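Local coordinates for sister chromatid cohesion protein (Chaetomium thermophilum, PDB 5T8V) that probably loads cohesin onto chromatin, as a member of the SCC2/Nipped-B family, and is represented here by its C-terminal HEAT-repeat fragment, at residues R726-N731 and V784-V789; S133-C138 and M207-A212. One frame throughout, in Å; residues are numbered along the deposited sequence.

The two contacts lie on opposite sides of the centre of a long, mainly helical HEAT-repeat chain. Their centres are 87 Å apart, and their nearest atoms are about 69 Å apart, so they do not touch. Contact 2 comes first in sequence and closes before contact 1 opens. It is the more distant, with its centre 61 Å from the centre of the chain, against 29 Å for contact 1. Both join a helix to the end of another, but contact 1 is partly buried and turns on an amide and an arginine, while contact 2 is buried and rich in sulfur. Citric acid, probably from the crystallisation liquor, binds R135 in contact 2.

Contact 1 of 2, residues R726-N731 and V784-V789; sequences RSAIAN and VKRGNV
N731 meets R786, G787 and V789 where two helices of the HEAT-repeat stack pack together. N731 lies on helix 723-735. Helix 773-786 ends at R786, and the chain then turns through G787 and N788 to V789. The contact falls within the region assigned to the PDS5 family.

The close-packed part is centred on the buried N731. Its CG stands anti to the backbone N (chi1 -168°), which carries CG toward the other segment. There CG of N731 lies 3.6 Å from CG2 of V789. On another side the aliphatic part of R786 runs past, with its CG 3.7 Å from N731 ND2 and its CD 3.8 Å from N731 CB. The amide and guanidinium planes are 74° apart, so the two groups do not stack. N731 ND2 is also 3.3 Å from G787 N, but both are donors and form no bond. The polar end is held instead by T783: ND2 donates to its carbonyl O in the last turn of helix 773-786. An alanine in place of N731 would probably leave T783 O without this donor and open a gap beside V789 CG2 and R786 CG.

The loose side belongs to R786, which is exposed and also touches a crystal neighbour. Its chain bends at chi3 (-75°), where NE turns toward the start of helix 723-735. S727 OG sits at the guanidinium edge, near its plane, 3.6 Å from R786 NE. The pair is close without a hydrogen bond. The S727 hydroxyl is bonded to V724 O and R723 O. V724 touches R786 too. A728 covers one face of the guanidinium: its CB sits 4.0 Å above the plane, over the centre.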
ATOM      1  N   ARG A 726      25.119   5.297  -0.800  1.00 30.14           N
ATOM      2  CA  ARG A 726      25.207   6.543  -0.044  1.00 30.27           C
ATOM      3  C   ARG A 726      25.382   7.746  -0.963  1.00 30.60           C
ATOM      4  O   ARG A 726      24.749   8.789  -0.762  1.00 31.29           O
ATOM      5  CB  ARG A 726      26.359   6.465   0.959  1.00 31.01           C
ATOM      6  CG  ARG A 726      26.009   5.743   2.254  1.00 31.30           C
ATOM      7  CD  ARG A 726      27.198   5.683   3.199  1.00 32.32           C
ATOM      8  NE  ARG A 726      26.814   5.287   4.551  1.00 33.01           N
ATOM      9  CZ  ARG A 726      27.671   5.110   5.555  1.00 34.16           C
ATOM     10  NH1 ARG A 726      28.972   5.287   5.365  1.00 34.72           N
ATOM     11  NH2 ARG A 726      27.227   4.750   6.751  1.00 34.89           N
ATOM     12  N   SER A 727      26.231   7.620  -1.986  1.00 36.41           N
ATOM     13  CA  SER A 727      26.454   8.739  -2.895  1.00 36.93           C
ATOM     14  C   SER A 727      25.199   9.061  -3.700  1.00 36.81           C
ATOM     15  O   SER A 727      24.886  10.235  -3.923  1.00 38.50           O
ATOM     16  CB  SER A 727      27.629   8.435  -3.825  1.00 37.95           C
ATOM     17  OG  SER A 727      27.375   7.291  -4.621  1.00 39.37           O
ATOM     18  N   ALA A 728      24.467   8.037  -4.146  1.00 34.58           N
ATOM     19  CA  ALA A 728      23.226   8.287  -4.878  1.00 34.00           C
ATOM     20  C   ALA A 728      22.182   8.947  -3.982  1.00 35.08           C
ATOM     21  O   ALA A 728      21.513   9.909  -4.389  1.00 36.56           O
ATOM     22  CB  ALA A 728      22.692   6.977  -5.456  1.00 32.40           C
ATOM     23  N   ILE A 729      22.025   8.434  -2.760  1.00 33.65           N
ATOM     24  CA  ILE A 729      21.139   9.050  -1.771  1.00 34.15           C
ATOM     25  C   ILE A 729      21.479  10.526  -1.621  1.00 34.92           C
ATOM     26  O   ILE A 729      20.624  11.405  -1.777  1.00 35.85           O
ATOM     27  CB  ILE A 729      21.250   8.326  -0.416  1.00 34.62           C
ATOM     28  CG1 ILE A 729      20.997   6.816  -0.544  1.00 34.02           C
ATOM     29  CG2 ILE A 729      20.292   8.941   0.602  1.00 35.05           C
ATOM     30  CD1 ILE A 729      19.605   6.445  -0.944  1.00 35.14           C
ATOM     31  N   ALA A 730      22.745  10.816  -1.308  1.00 32.86           N
ATOM     32  CA  ALA A 730      23.151  12.195  -1.060  1.00 34.09           C
ATOM     33  C   ALA A 730      22.929  13.064  -2.289  1.00 34.41           C
ATOM     34  O   ALA A 730      22.575  14.242  -2.169  1.00 35.71           O
ATOM     35  CB  ALA A 730      24.616  12.240  -0.627  1.00 34.07           C
ATOM     36  N   ASN A 731      23.131  12.502  -3.482  1.00 33.35           N
ATOM     37  CA  ASN A 731      22.924  13.277  -4.699  1.00 33.79           C
ATOM     38  C   ASN A 731      21.456  13.647  -4.869  1.00 34.68           C
ATOM     39  O   ASN A 731      21.136  14.790  -5.218  1.00 35.92           O
ATOM     40  CB  ASN A 731      23.427  12.498  -5.914  1.00 32.78           C
ATOM     41  CG  ASN A 731      23.504  13.353  -7.161  1.00 33.37           C
ATOM     42  OD1 ASN A 731      22.487  13.649  -7.788  1.00 34.01           O
ATOM     43  ND2 ASN A 731      24.716  13.759  -7.528  1.00 33.27           N
ATOM     44  N   VAL A 784      29.544  14.596  -5.552  1.00 39.10           N
ATOM     45  CA  VAL A 784      29.599  15.710  -6.496  1.00 40.80           C
ATOM     46  C   VAL A 784      30.025  15.218  -7.873  1.00 42.04           C
ATOM     47  O   VAL A 784      29.552  15.720  -8.900  1.00 42.74           O
ATOM     48  CB  VAL A 784      30.529  16.825  -5.977  1.00 40.96           C
ATOM     49  CG1 VAL A 784      30.109  17.261  -4.579  1.00 41.33           C
ATOM     50  CG2 VAL A 784      31.988  16.384  -5.994  1.00 41.50           C
ATOM     51  N   LYS A 785      30.924  14.231  -7.923  1.00 38.87           N
ATOM     52  CA  LYS A 785      31.319  13.658  -9.205  1.00 39.73           C
ATOM     53  C   LYS A 785      30.153  12.949  -9.878  1.00 39.10           C
ATOM     54  O   LYS A 785      30.117  12.850 -11.109  1.00 37.94           O
ATOM     55  CB  LYS A 785      32.487  12.689  -9.014  1.00 40.25           C
ATOM     56  CG  LYS A 785      32.705  11.728 -10.181  1.00 40.31           C
ATOM     57  CD  LYS A 785      34.149  11.251 -10.247  1.00 41.34           C
ATOM     58  CE  LYS A 785      34.322  10.076 -11.199  1.00 42.03           C
ATOM     59  NZ  LYS A 785      34.030   8.765 -10.543  1.00 41.89           N
ATOM     60  N   ARG A 786      29.191  12.467  -9.093  1.00 48.36           N
ATOM     61  CA  ARG A 786      28.086  11.702  -9.657  1.00 50.43           C
ATOM     62  C   ARG A 786      27.248  12.553 -10.605  1.00 54.17           C
ATOM     63  O   ARG A 786      27.016  12.169 -11.757  1.00 55.64           O
ATOM     64  CB  ARG A 786      27.224  11.130  -8.531  1.00 49.73           C
ATOM     65  CG  ARG A 786      25.913  10.526  -9.000  1.00 49.11           C
ATOM     66  CD  ARG A 786      25.234   9.746  -7.885  1.00 48.70           C
ATOM     67  NE  ARG A 786      25.881   8.458  -7.652  1.00 47.51           N
ATOM     68  CZ  ARG A 786      25.587   7.337  -8.304  1.00 46.48           C
ATOM     69  NH1 ARG A 786      24.650   7.330  -9.243  1.00 46.15           N
ATOM     70  NH2 ARG A 786      26.233   6.215  -8.020  1.00 46.16           N
ATOM     71  N   GLY A 787      26.789  13.715 -10.144  1.00 70.52           N
ATOM     72  CA  GLY A 787      25.848  14.490 -10.930  1.00 74.00           C
ATOM     73  C   GLY A 787      25.943  15.995 -10.784  1.00 72.00           C
ATOM     74  O   GLY A 787      26.967  16.534 -10.357  1.00 71.73           O
ATOM     75  N   ASN A 788      24.856  16.680 -11.148  1.00 63.79           N
ATOM     76  CA  ASN A 788      24.812  18.142 -11.191  1.00 63.09           C
ATOM     77  C   ASN A 788      24.383  18.658  -9.820  1.00 61.86           C
ATOM     78  O   ASN A 788      23.209  18.930  -9.557  1.00 61.27           O
ATOM     79  CB  ASN A 788      23.863  18.609 -12.288  1.00 64.14           C
ATOM     80  CG  ASN A 788      23.972  17.770 -13.546  1.00 63.90           C
ATOM     81  OD1 ASN A 788      25.066  17.396 -13.966  1.00 63.57           O
ATOM     82  ND2 ASN A 788      22.830  17.460 -14.150  1.00 64.81           N
ATOM     83  N   VAL A 789      25.365  18.788  -8.929  1.00 46.08           N
ATOM     84  CA  VAL A 789      25.095  19.167  -7.546  1.00 46.87           C
ATOM     85  C   VAL A 789      26.204  20.084  -7.047  1.00 46.84           C
ATOM     86  O   VAL A 789      26.738  19.893  -5.950  1.00 47.54           O
ATOM     87  CB  VAL A 789      24.964  17.922  -6.650  1.00 46.66           C
ATOM     88  CG1 VAL A 789      24.433  18.302  -5.291  1.00 47.98           C
ATOM     89  CG2 VAL A 789      24.040  16.883  -7.284  1.00 46.86           C
TER

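Contact 2 of 2, residues S133-C138 and M207-A212; sequences SMRIMC and MSELIA
The guanidinium of R135 turns an edge to E209: E209 OE1 lies near its plane, 4.4 Å from R135 NH2. The charges are opposite, but the gap is beyond a salt bridge. Each group has a firmer partner elsewhere. R135 NH1 is hydrogen-bonded to a bound citric acid, probably from the crystallisation liquor, and E209 OE2 forms a salt bridge with K213. The E209 chain is extended beyond CG, and its OE2 lies 4.0 Å from C138 CB.

Deeper in, the contact is apolar. C138 SG rests 3.8 Å from L210 CA. L210 CG is anti to the backbone N (chi1 176°), which brings the branch point toward M134. L210 CD2 meets M134 SD at 3.7 Å. CD1 reaches the same sulfur and also C138 SG and M137 CB. M134 also crosses M207, with its CG 3.9 Å from M207 SD.

This packing joins the C-terminal end of helix 120-136 to the last turns of helix 190-213. Helix 149-172 adjoins M134, M137, M207 and L210. Helix 81-96 packs on S133 and I136, and helix 247-267 on S208, I211 and A212.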
ATOM      1  N   SER A 133     -35.257 -44.880  35.250  1.00 23.50           N
ATOM      2  CA  SER A 133     -36.275 -45.219  34.259  1.00 24.21           C
ATOM      3  C   SER A 133     -35.694 -45.195  32.850  1.00 24.36           C
ATOM      4  O   SER A 133     -35.855 -46.152  32.078  1.00 25.74           O
ATOM      5  CB  SER A 133     -37.453 -44.252  34.369  1.00 25.52           C
ATOM      6  OG  SER A 133     -38.097 -44.376  35.624  1.00 27.53           O
ATOM      7  N   MET A 134     -35.010 -44.105  32.495  1.00 24.91           N
ATOM      8  CA  MET A 134     -34.428 -44.001  31.160  1.00 23.97           C
ATOM      9  C   MET A 134     -33.472 -45.157  30.890  1.00 24.06           C
ATOM     10  O   MET A 134     -33.581 -45.844  29.866  1.00 23.72           O
ATOM     11  CB  MET A 134     -33.709 -42.661  31.006  1.00 22.98           C
ATOM     12  CG  MET A 134     -34.596 -41.439  31.221  1.00 23.06           C
ATOM     13  SD  MET A 134     -36.087 -41.437  30.206  1.00 24.77           S
ATOM     14  CE  MET A 134     -37.334 -41.811  31.438  1.00 25.23           C
ATOM     15  N   ARG A 135     -32.528 -45.395  31.805  1.00 28.73           N
ATOM     16  CA  ARG A 135     -31.583 -46.488  31.600  1.00 29.49           C
ATOM     17  C   ARG A 135     -32.308 -47.811  31.390  1.00 29.88           C
ATOM     18  O   ARG A 135     -31.909 -48.618  30.541  1.00 30.04           O
ATOM     19  CB  ARG A 135     -30.623 -46.586  32.781  1.00 29.68           C
ATOM     20  CG  ARG A 135     -29.720 -47.802  32.721  1.00 31.09           C
ATOM     21  CD  ARG A 135     -28.458 -47.583  33.521  1.00 32.74           C
ATOM     22  NE  ARG A 135     -27.575 -46.610  32.886  1.00 33.23           N
ATOM     23  CZ  ARG A 135     -26.545 -46.026  33.493  1.00 34.12           C
ATOM     24  NH1 ARG A 135     -26.269 -46.306  34.760  1.00 35.24           N
ATOM     25  NH2 ARG A 135     -25.796 -45.154  32.836  1.00 34.36           N
ATOM     26  N   ILE A 136     -33.377 -48.053  32.151  1.00 21.59           N
ATOM     27  CA  ILE A 136     -34.187 -49.248  31.933  1.00 23.74           C
ATOM     28  C   ILE A 136     -34.728 -49.268  30.511  1.00 25.07           C
ATOM     29  O   ILE A 136     -34.826 -50.329  29.882  1.00 25.33           O
ATOM     30  CB  ILE A 136     -35.320 -49.324  32.975  1.00 23.97           C
ATOM     31  CG1 ILE A 136     -34.734 -49.663  34.348  1.00 24.03           C
ATOM     32  CG2 ILE A 136     -36.370 -50.364  32.566  1.00 25.62           C
ATOM     33  CD1 ILE A 136     -35.718 -49.527  35.491  1.00 24.60           C
ATOM     34  N   MET A 137     -35.091 -48.099  29.980  1.00 32.50           N
ATOM     35  CA  MET A 137     -35.518 -48.015  28.588  1.00 32.97           C
ATOM     36  C   MET A 137     -34.354 -48.057  27.603  1.00 32.56           C
ATOM     37  O   MET A 137     -34.592 -48.007  26.392  1.00 33.00           O
ATOM     38  CB  MET A 137     -36.333 -46.740  28.361  1.00 32.55           C
ATOM     39  CG  MET A 137     -37.785 -46.863  28.784  1.00 33.93           C
ATOM     40  SD  MET A 137     -38.762 -45.407  28.374  1.00 34.29           S
ATOM     41  CE  MET A 137     -38.154 -44.251  29.595  1.00 32.89           C
ATOM     42  N   CYS A 138     -33.111 -48.151  28.082  1.00 28.63           N
ATOM     43  CA  CYS A 138     -31.940 -48.253  27.218  1.00 29.09           C
ATOM     44  C   CYS A 138     -31.302 -49.640  27.267  1.00 30.05           C
ATOM     45  O   CYS A 138     -30.090 -49.776  27.080  1.00 29.52           O
ATOM     46  CB  CYS A 138     -30.910 -47.191  27.592  1.00 27.74           C
ATOM     47  SG  CYS A 138     -31.417 -45.510  27.204  1.00 26.86           S
ATOM     48  N   MET A 207     -30.419 -38.552  29.129  1.00 16.06           N
ATOM     49  CA  MET A 207     -31.359 -38.256  28.051  1.00 16.64           C
ATOM     50  C   MET A 207     -30.657 -38.276  26.700  1.00 17.69           C
ATOM     51  O   MET A 207     -31.184 -38.833  25.722  1.00 18.23           O
ATOM     52  CB  MET A 207     -32.022 -36.899  28.286  1.00 16.59           C
ATOM     53  CG  MET A 207     -32.799 -36.802  29.585  1.00 16.15           C
ATOM     54  SD  MET A 207     -34.198 -37.935  29.656  1.00 16.57           S
ATOM     55  CE  MET A 207     -35.296 -37.210  28.443  1.00 17.77           C
ATOM     56  N   SER A 208     -29.468 -37.664  26.626  1.00 28.35           N
ATOM     57  CA  SER A 208     -28.670 -37.755  25.406  1.00 30.35           C
ATOM     58  C   SER A 208     -28.516 -39.201  24.966  1.00 30.69           C
ATOM     59  O   SER A 208     -28.651 -39.516  23.778  1.00 31.90           O
ATOM     60  CB  SER A 208     -27.295 -37.122  25.620  1.00 32.02           C
ATOM     61  OG  SER A 208     -27.390 -35.712  25.710  1.00 34.20           O
ATOM     62  N   GLU A 209     -28.235 -40.098  25.912  1.00 27.75           N
ATOM     63  CA  GLU A 209     -28.167 -41.517  25.577  1.00 29.63           C
ATOM     64  C   GLU A 209     -29.528 -42.046  25.143  1.00 29.30           C
ATOM     65  O   GLU A 209     -29.624 -42.806  24.173  1.00 29.64           O
ATOM     66  CB  GLU A 209     -27.639 -42.309  26.773  1.00 32.54           C
ATOM     67  CG  GLU A 209     -27.548 -43.808  26.543  1.00 35.66           C
ATOM     68  CD  GLU A 209     -27.017 -44.548  27.753  1.00 37.50           C
ATOM     69  OE1 GLU A 209     -26.416 -43.895  28.634  1.00 37.08           O
ATOM     70  OE2 GLU A 209     -27.208 -45.781  27.826  1.00 39.29           O
ATOM     71  N   LEU A 210     -30.594 -41.646  25.842  1.00 28.02           N
ATOM     72  CA  LEU A 210     -31.929 -42.155  25.548  1.00 28.98           C
ATOM     73  C   LEU A 210     -32.293 -41.952  24.086  1.00 31.03           C
ATOM     74  O   LEU A 210     -32.651 -42.904  23.383  1.00 33.09           O
ATOM     75  CB  LEU A 210     -32.966 -41.469  26.440  1.00 28.46           C
ATOM     76  CG  LEU A 210     -34.430 -41.847  26.157  1.00 28.89           C
ATOM     77  CD1 LEU A 210     -34.778 -43.178  26.803  1.00 29.33           C
ATOM     78  CD2 LEU A 210     -35.373 -40.756  26.617  1.00 28.16           C
ATOM     79  N   ILE A 211     -32.226 -40.706  23.611  1.00 30.72           N
ATOM     80  CA  ILE A 211     -32.749 -40.408  22.283  1.00 32.43           C
ATOM     81  C   ILE A 211     -32.047 -41.189  21.178  1.00 33.04           C
ATOM     82  O   ILE A 211     -32.542 -41.221  20.047  1.00 33.54           O
ATOM     83  CB  ILE A 211     -32.676 -38.891  21.998  1.00 33.29           C
ATOM     84  CG1 ILE A 211     -31.235 -38.385  22.108  1.00 33.88           C
ATOM     85  CG2 ILE A 211     -33.598 -38.141  22.952  1.00 33.26           C
ATOM     86  CD1 ILE A 211     -31.071 -36.925  21.729  1.00 35.08           C
ATOM     87  N   ALA A 212     -30.917 -41.833  21.474  1.00 33.74           N
ATOM     88  CA  ALA A 212     -30.212 -42.632  20.481  1.00 34.26           C
ATOM     89  C   ALA A 212     -30.667 -44.082  20.440  1.00 34.85           C
ATOM     90  O   ALA A 212     -30.409 -44.765  19.442  1.00 36.20           O
ATOM     91  CB  ALA A 212     -28.707 -42.606  20.749  1.00 33.64           C
TER